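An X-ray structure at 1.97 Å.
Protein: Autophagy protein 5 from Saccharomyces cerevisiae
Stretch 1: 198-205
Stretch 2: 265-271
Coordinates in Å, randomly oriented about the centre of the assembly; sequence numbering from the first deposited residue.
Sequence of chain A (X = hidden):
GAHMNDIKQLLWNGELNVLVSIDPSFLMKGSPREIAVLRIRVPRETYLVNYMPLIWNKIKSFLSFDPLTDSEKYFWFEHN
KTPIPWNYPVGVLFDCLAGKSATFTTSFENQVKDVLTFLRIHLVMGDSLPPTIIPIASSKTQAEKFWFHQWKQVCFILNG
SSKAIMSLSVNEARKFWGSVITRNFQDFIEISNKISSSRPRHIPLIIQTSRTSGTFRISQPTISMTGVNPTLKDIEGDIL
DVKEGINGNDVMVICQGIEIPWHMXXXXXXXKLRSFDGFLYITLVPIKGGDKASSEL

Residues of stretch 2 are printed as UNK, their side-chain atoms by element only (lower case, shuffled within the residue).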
# COMPACT_ATOMS: atom_id res chain seq x y z
N SER A 198 5.42 -12.56 18.84
CA SER A 198 6.27 -12.25 19.99
C SER A 198 6.74 -10.80 19.89
O SER A 198 6.42 -10.11 18.92
CB SER A 198 7.48 -13.18 19.98
OG SER A 198 8.28 -12.96 18.83
N ARG A 199 7.50 -10.35 20.88
CA ARG A 199 8.00 -8.98 20.86
C ARG A 199 9.22 -8.88 19.94
O ARG A 199 10.20 -9.60 20.09
CB ARG A 199 8.37 -8.50 22.28
CG ARG A 199 8.53 -6.98 22.37
CD ARG A 199 8.44 -6.48 23.81
NE ARG A 199 8.33 -5.02 23.89
CZ ARG A 199 9.34 -4.18 23.68
NH1 ARG A 199 10.55 -4.63 23.37
NH2 ARG A 199 9.13 -2.87 23.77
N PRO A 200 9.15 -7.97 18.96
CA PRO A 200 10.17 -7.70 17.94
C PRO A 200 11.62 -7.53 18.40
O PRO A 200 11.90 -6.89 19.42
CB PRO A 200 9.65 -6.43 17.27
CG PRO A 200 8.17 -6.55 17.40
CD PRO A 200 8.02 -7.03 18.82
N ARG A 201 12.54 -8.10 17.63
CA ARG A 201 13.96 -7.96 17.89
C ARG A 201 14.38 -6.66 17.20
O ARG A 201 15.26 -5.93 17.67
CB ARG A 201 14.72 -9.14 17.28
CG ARG A 201 14.69 -10.41 18.12
CD ARG A 201 15.43 -10.17 19.43
NE ARG A 201 15.86 -11.41 20.06
CZ ARG A 201 16.95 -11.52 20.81
NH1 ARG A 201 17.27 -12.68 21.36
NH2 ARG A 201 17.73 -10.46 21.01
N HIS A 202 13.72 -6.38 16.08
CA HIS A 202 13.94 -5.17 15.29
C HIS A 202 12.60 -4.78 14.68
O HIS A 202 11.71 -5.61 14.57
CB HIS A 202 14.94 -5.40 14.16
CG HIS A 202 16.36 -5.53 14.61
ND1 HIS A 202 16.97 -6.75 14.83
CD2 HIS A 202 17.30 -4.59 14.86
CE1 HIS A 202 18.23 -6.55 15.19
NE2 HIS A 202 18.45 -5.25 15.22
N ILE A 203 12.46 -3.52 14.27
CA ILE A 203 11.21 -3.09 13.65
C ILE A 203 11.34 -2.91 12.14
O ILE A 203 12.21 -2.17 11.67
CB ILE A 203 10.70 -1.74 14.23
CG1 ILE A 203 10.43 -1.85 15.73
CG2 ILE A 203 9.42 -1.31 13.50
CD1 ILE A 203 9.25 -2.73 16.09
N PRO A 204 10.48 -3.59 11.36
CA PRO A 204 10.49 -3.50 9.90
C PRO A 204 9.85 -2.15 9.59
O PRO A 204 8.62 -2.04 9.51
CB PRO A 204 9.59 -4.66 9.46
CG PRO A 204 9.66 -5.62 10.62
CD PRO A 204 9.59 -4.69 11.80
N LEU A 205 10.68 -1.13 9.45
CA LEU A 205 10.21 0.23 9.20
C LEU A 205 10.77 0.83 7.92
O LEU A 205 11.97 0.76 7.66
CB LEU A 205 10.60 1.13 10.37
CG LEU A 205 10.30 2.63 10.24
CD1 LEU A 205 8.79 2.87 10.28
CD2 LEU A 205 10.99 3.40 11.38
N UNK A 265 4.39 5.06 20.92
CA UNK A 265 5.36 3.97 21.07
C UNK A 265 5.53 3.23 19.75
O UNK A 265 4.54 2.83 19.12
c UNK A 265 4.89 2.99 22.14
c UNK A 265 4.13 2.49 24.48
c UNK A 265 4.86 3.49 23.59
c UNK A 265 6.29 3.71 24.07
N UNK A 266 6.77 3.04 19.33
CA UNK A 266 7.06 2.36 18.07
C UNK A 266 6.52 0.93 18.01
O UNK A 266 6.00 0.51 16.98
c UNK A 266 10.53 1.90 16.32
c UNK A 266 8.57 2.36 17.80
c UNK A 266 9.01 1.86 16.42
c UNK A 266 8.38 2.73 15.34
N UNK A 267 6.63 0.18 19.10
CA UNK A 267 6.11 -1.19 19.09
C UNK A 267 4.61 -1.17 18.82
O UNK A 267 4.10 -1.95 18.02
c UNK A 267 4.48 -3.26 21.41
c UNK A 267 5.57 -3.18 20.55
c UNK A 267 4.03 -5.51 20.69
c UNK A 267 3.71 -4.42 21.48
c UNK A 267 5.11 -5.45 19.83
o UNK A 267 3.26 -6.65 20.76
c UNK A 267 5.88 -4.29 19.76
c UNK A 267 6.36 -1.90 20.42
N UNK A 268 3.90 -0.27 19.51
CA UNK A 268 2.46 -0.14 19.33
C UNK A 268 2.14 0.23 17.89
O UNK A 268 1.27 -0.39 17.26
o UNK A 268 0.44 -0.44 21.51
c UNK A 268 1.90 0.94 20.25
o UNK A 268 1.91 0.77 22.62
c UNK A 268 1.38 0.39 21.55
N UNK A 269 2.83 1.24 17.38
CA UNK A 269 2.61 1.69 16.02
C UNK A 269 2.78 0.53 15.05
O UNK A 269 1.90 0.26 14.23
c UNK A 269 4.37 4.64 14.18
c UNK A 269 3.58 2.82 15.67
c UNK A 269 3.34 3.54 14.34
c UNK A 269 1.93 4.11 14.30
N UNK A 270 3.91 -0.17 15.14
CA UNK A 270 4.15 -1.30 14.25
C UNK A 270 3.10 -2.40 14.39
O UNK A 270 2.44 -2.78 13.43
c UNK A 270 5.51 -1.93 14.50
c UNK A 270 6.08 -3.02 12.29
c UNK A 270 5.52 -5.56 13.28
c UNK A 270 6.16 -4.13 11.45
o UNK A 270 5.92 -6.49 11.10
c UNK A 270 5.87 -5.40 11.94
c UNK A 270 5.72 -3.15 13.63
c UNK A 270 5.45 -4.44 14.11
N UNK A 271 2.94 -2.91 15.61
CA UNK A 271 2.01 -4.01 15.84
C UNK A 271 0.58 -3.73 15.41
O UNK A 271 -0.15 -4.65 15.07
o UNK A 271 1.46 -3.41 18.13
c UNK A 271 2.03 -4.41 17.32

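Position 265 carries four side-chain carbons, forked at the second, with no heteroatom. It sits at the N-cap position just ahead of the helix and is out of reach of stretch 1. The fork at the second carbon gives leucine: L265. Its contribution here is through the backbone, since its O accepts from the N of position 269 at 2.9 Å, an early turn of the helix that will present the contact.

Position 266 again has four carbons forked at the second, but its CA-to-CB bond points toward stretch 1, and one of the two terminal carbons lies 3.8 Å from I203 CG1. This is L266, buried, with chi1 t and chi2 p; the branch tip in contact is CD2.

Position 267 shows one carbon leading to a ring of six carbons that bears one oxygen. CA-to-CB leaves sideways, yet the end of the side chain comes nearer, and a ring carbon lies 3.5 Å from P200 CD, in an oblique approach to the pyrrolidine. This is tyrosine, Y267, and the ring carbon is CE1. R199 also extends beside this residue: its CZ is 5.5 Å from the centroid of the Y267 ring, 28° off the normal, a long cation-pi arrangement that is at most a weak attraction. The guanidinium nitrogens NH1 and NH2 of R199 have hydrogen bonds elsewhere in the structure.

Position 268 has two carbons, the second carrying two oxygens, and is out of reach of stretch 1. So short a carboxylate can be read only as aspartate, D268.

Position 269 repeats the four-carbon fork. Its CA-to-CB bond points toward stretch 1, but the side chain makes no contact and covers almost nothing there. This is L269. Direction alone does not make a contact.

Position 270 is a second ring of six carbons on one carbon, bearing one oxygen. Its CA-to-CB bond points toward stretch 1, and the residue is buried. P204 CD lies over one face of the ring, 3.9 Å from the centroid and 29° off the normal, a CH-pi contact, while I203 CG2 approaches obliquely. This is Y270: P204 CD is 3.5 Å from Y270 CE1, and I203 CG2 is 3.9 Å from Y270 CD1. The hydroxyl is hydrogen-bonded elsewhere in the structure, so burial leaves it satisfied.

Position 271 has one carbon and one oxygen, and makes no contact with stretch 1. It is a serine, S271; its N donates to Y267 O at 2.8 Å.

The contact works by packing, with no hydrogen bond crossing it. The helix offers L266, Y267 and Y270, spaced at one and four residues so that they share a side; stretch 1 answers with P200, I203 and P204. I203 bridges L266 and Y270, and each proline brings its CD to a tyrosine ring. The rule to read is that aromatic rings on a helix can receive prolines from a neighbouring segment. The two stretches bury 418 Å² between them, both sides summed.

Stretch 2, residues 265-271: LLYDLYS
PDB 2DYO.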